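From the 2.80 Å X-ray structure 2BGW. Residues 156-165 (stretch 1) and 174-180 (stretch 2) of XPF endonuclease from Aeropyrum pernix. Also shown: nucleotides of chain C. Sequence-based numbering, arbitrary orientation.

Stretch 1 156-165: VREWQLYILQ
Stretch 2, residues 174-180: TAERILE

Two helices of one chain cross obliquely and pack through leucine side chains set around a small alanine, with one long salt bridge beside them and no hydrogen bond between the stretches. Residues 156-165 and 174-180 are helical throughout, with phi/psi near -63/-40; their axes approach to 9.1 Å, and their N-to-C directions differ by 117°. Register is set by Leu 164 and Ala 175, whose CA atoms lie 5.5 Å apart. Ala 175 suits this crossing because its methyl group lets the backbones come close: its CB lies 3.8 Å from CB of Leu 164 and 3.7 Å from CD2 of Leu 161. The CA-to-CB bond of Leu 161 (m, t) points sideways, yet its end comes nearer. Leu 164 (m, t) points toward the partner helix, its branched end filling space there, with CD2 3.8 Å from CG2 of Ile 178 (m, t) and CD1 3.9 Å from CG of Leu 179 (chi1 -91°, chi2 -152°). The long chain of Arg 157 (t, t, chi3 145°) carries its positive charge to Glu 176 (-101°, 144°, 21°), NH2 to OE2 being 3.8 Å. Phosphate oxygens suit N-H donors: Thr 174 N donates to OP1 of DT13 at 2.9 Å, though that oxygen is crowded in the model, and Arg 177 (m, t, t), its CA-to-CB bond pointing away from the other helix, makes a weak hydrogen bond from NH2 to OP1 of DC12 at 3.0 Å.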

# COMPACT_ATOMS: atom_id res chain seq x y z
N VAL A 156 -7.39 2.79 15.89
CA VAL A 156 -8.79 3.18 16.01
C VAL A 156 -9.19 4.15 14.91
O VAL A 156 -10.24 3.99 14.27
CB VAL A 156 -9.14 3.76 17.36
CG1 VAL A 156 -10.49 4.38 17.30
CG2 VAL A 156 -9.10 2.67 18.42
N ARG A 157 -8.34 5.13 14.64
CA ARG A 157 -8.57 6.00 13.50
C ARG A 157 -8.61 5.23 12.18
O ARG A 157 -9.39 5.56 11.29
CB ARG A 157 -7.54 7.11 13.45
CG ARG A 157 -7.72 8.01 12.26
CD ARG A 157 -6.75 9.20 12.26
NE ARG A 157 -6.36 9.52 10.88
CZ ARG A 157 -6.82 10.56 10.19
NH1 ARG A 157 -7.69 11.41 10.74
NH2 ARG A 157 -6.41 10.76 8.93
N GLU A 158 -7.77 4.20 12.04
CA GLU A 158 -7.70 3.47 10.79
C GLU A 158 -9.02 2.79 10.47
O GLU A 158 -9.52 2.85 9.35
CB GLU A 158 -6.53 2.48 10.79
CG GLU A 158 -5.14 3.16 10.72
CD GLU A 158 -5.06 4.30 9.68
OE1 GLU A 158 -5.27 4.03 8.46
OE2 GLU A 158 -4.78 5.46 10.08
N TRP A 159 -9.58 2.15 11.49
CA TRP A 159 -10.88 1.53 11.40
C TRP A 159 -11.96 2.58 11.21
O TRP A 159 -12.90 2.36 10.46
CB TRP A 159 -11.17 0.83 12.67
CG TRP A 159 -10.51 -0.45 12.83
CD1 TRP A 159 -9.44 -0.72 13.61
CD2 TRP A 159 -10.89 -1.69 12.25
NE1 TRP A 159 -9.11 -2.04 13.55
CE2 TRP A 159 -10.00 -2.67 12.73
CE3 TRP A 159 -11.90 -2.07 11.36
CZ2 TRP A 159 -10.09 -4.01 12.37
CZ3 TRP A 159 -11.99 -3.39 10.99
CH2 TRP A 159 -11.08 -4.35 11.49
N GLN A 160 -11.84 3.72 11.87
CA GLN A 160 -12.84 4.76 11.62
C GLN A 160 -12.86 5.12 10.15
O GLN A 160 -13.92 5.36 9.56
CB GLN A 160 -12.57 6.00 12.47
CG GLN A 160 -12.71 5.74 13.95
CD GLN A 160 -12.12 6.84 14.79
OE1 GLN A 160 -11.36 7.70 14.31
NE2 GLN A 160 -12.49 6.85 16.07
N LEU A 161 -11.68 5.11 9.54
CA LEU A 161 -11.53 5.41 8.12
C LEU A 161 -11.93 4.26 7.20
O LEU A 161 -12.43 4.47 6.11
CB LEU A 161 -10.10 5.84 7.85
CG LEU A 161 -9.80 7.21 8.44
CD1 LEU A 161 -8.34 7.37 8.61
CD2 LEU A 161 -10.35 8.28 7.52
N TYR A 162 -11.73 3.04 7.67
CA TYR A 162 -12.09 1.85 6.90
C TYR A 162 -13.61 1.75 6.82
O TYR A 162 -14.18 1.39 5.79
CB TYR A 162 -11.47 0.61 7.57
CG TYR A 162 -11.81 -0.72 6.94
CD1 TYR A 162 -11.71 -0.91 5.58
CD2 TYR A 162 -12.23 -1.79 7.73
CE1 TYR A 162 -12.03 -2.14 5.00
CE2 TYR A 162 -12.54 -3.02 7.17
CZ TYR A 162 -12.45 -3.18 5.81
OH TYR A 162 -12.75 -4.39 5.23
N ILE A 163 -14.25 2.10 7.92
CA ILE A 163 -15.70 2.08 8.01
C ILE A 163 -16.28 3.16 7.11
O ILE A 163 -17.09 2.86 6.24
CB ILE A 163 -16.14 2.07 9.48
CG1 ILE A 163 -15.72 0.72 10.06
CG2 ILE A 163 -17.64 2.27 9.61
CD1 ILE A 163 -15.66 0.62 11.51
N LEU A 164 -15.83 4.40 7.24
CA LEU A 164 -16.27 5.43 6.30
C LEU A 164 -16.05 5.03 4.83
O LEU A 164 -16.94 5.30 4.01
CB LEU A 164 -15.66 6.80 6.61
CG LEU A 164 -16.02 7.42 7.97
CD1 LEU A 164 -15.09 8.56 8.30
CD2 LEU A 164 -17.44 7.93 8.00
N GLN A 165 -14.91 4.38 4.49
CA GLN A 165 -14.58 4.03 3.06
C GLN A 165 -15.56 3.02 2.43
O GLN A 165 -15.79 3.02 1.21
CB GLN A 165 -13.15 3.48 2.92
CG GLN A 165 -12.06 4.45 2.39
CD GLN A 165 -10.85 4.57 3.38
OE1 GLN A 165 -9.98 3.69 3.44
NE2 GLN A 165 -10.83 5.64 4.18
N THR A 174 -12.17 11.83 1.25
CA THR A 174 -13.44 12.18 1.84
C THR A 174 -13.59 11.60 3.24
O THR A 174 -14.05 12.29 4.16
CB THR A 174 -14.55 11.73 0.92
OG1 THR A 174 -14.50 12.55 -0.25
CG2 THR A 174 -15.88 11.89 1.58
N ALA A 175 -13.16 10.34 3.43
CA ALA A 175 -13.24 9.72 4.73
C ALA A 175 -12.48 10.57 5.71
O ALA A 175 -12.97 10.83 6.80
CB ALA A 175 -12.69 8.33 4.70
N GLU A 176 -11.31 11.05 5.31
CA GLU A 176 -10.51 11.92 6.17
C GLU A 176 -11.24 13.20 6.54
O GLU A 176 -11.40 13.52 7.71
CB GLU A 176 -9.17 12.24 5.51
CG GLU A 176 -8.02 11.43 6.05
CD GLU A 176 -7.00 11.05 4.97
OE1 GLU A 176 -6.93 11.73 3.90
OE2 GLU A 176 -6.25 10.07 5.22
N ARG A 177 -11.67 13.92 5.51
CA ARG A 177 -12.46 15.14 5.67
C ARG A 177 -13.68 14.93 6.57
O ARG A 177 -14.01 15.79 7.38
CB ARG A 177 -12.88 15.66 4.30
CG ARG A 177 -11.71 16.17 3.44
CD ARG A 177 -12.18 16.68 2.08
NE ARG A 177 -11.04 17.20 1.31
CZ ARG A 177 -10.98 17.24 -0.03
NH1 ARG A 177 -11.98 16.80 -0.78
NH2 ARG A 177 -9.90 17.72 -0.62
N ILE A 178 -14.35 13.79 6.43
CA ILE A 178 -15.51 13.52 7.24
C ILE A 178 -15.10 13.47 8.70
O ILE A 178 -15.81 13.96 9.57
CB ILE A 178 -16.26 12.26 6.77
CG1 ILE A 178 -17.01 12.56 5.48
CG2 ILE A 178 -17.24 11.74 7.83
CD1 ILE A 178 -17.43 11.31 4.76
N LEU A 179 -13.94 12.93 8.98
CA LEU A 179 -13.53 12.92 10.36
C LEU A 179 -13.13 14.27 10.93
O LEU A 179 -13.35 14.52 12.11
CB LEU A 179 -12.42 11.91 10.57
CG LEU A 179 -12.98 10.55 10.96
CD1 LEU A 179 -11.96 9.79 11.83
CD2 LEU A 179 -14.25 10.80 11.75
N GLU A 180 -12.54 15.15 10.12
CA GLU A 180 -12.01 16.41 10.65
C GLU A 180 -13.20 17.29 11.00
O GLU A 180 -13.22 17.94 12.06
CB GLU A 180 -11.05 17.09 9.66
CG GLU A 180 -9.75 17.63 10.31
P DT C 13 -12.34 10.03 -2.25
OP1 DT C 13 -13.07 10.11 -0.95
OP2 DT C 13 -10.90 9.71 -2.20
O5' DT C 13 -13.06 9.04 -3.28
C5' DT C 13 -14.44 9.16 -3.66
C4' DT C 13 -14.86 8.03 -4.60
O4' DT C 13 -14.07 7.97 -5.83
C3' DT C 13 -14.76 6.64 -4.00
O3' DT C 13 -15.90 5.97 -4.46
C2' DT C 13 -13.41 6.11 -4.55
C1' DT C 13 -13.35 6.73 -5.94
N1 DT C 13 -12.01 7.11 -6.60
C2 DT C 13 -11.76 6.80 -7.94
O2 DT C 13 -12.51 6.18 -8.66
N3 DT C 13 -10.57 7.22 -8.45
C4 DT C 13 -9.60 7.94 -7.82
O4 DT C 13 -8.56 8.27 -8.40
C5 DT C 13 -9.88 8.25 -6.43
C7 DT C 13 -8.78 8.73 -5.53
C6 DT C 13 -11.06 7.84 -5.91
P DC C 12 -9.09 15.32 -4.23
OP1 DC C 12 -9.49 15.81 -2.88
OP2 DC C 12 -7.85 14.51 -4.45
O5' DC C 12 -10.38 14.63 -4.85
C5' DC C 12 -11.30 14.15 -3.92
C4' DC C 12 -12.15 13.09 -4.56
O4' DC C 12 -12.03 13.11 -6.01
C3' DC C 12 -11.78 11.68 -4.16
O3' DC C 12 -12.56 11.40 -3.03
C2' DC C 12 -12.21 10.83 -5.35
C1' DC C 12 -12.25 11.81 -6.52
N1 DC C 12 -11.25 11.66 -7.61
C2 DC C 12 -11.57 10.88 -8.71
O2 DC C 12 -12.66 10.29 -8.69
N3 DC C 12 -10.68 10.78 -9.74
C4 DC C 12 -9.52 11.46 -9.67
N4 DC C 12 -8.65 11.37 -10.69
C5 DC C 12 -9.18 12.27 -8.54
C6 DC C 12 -10.07 12.34 -7.55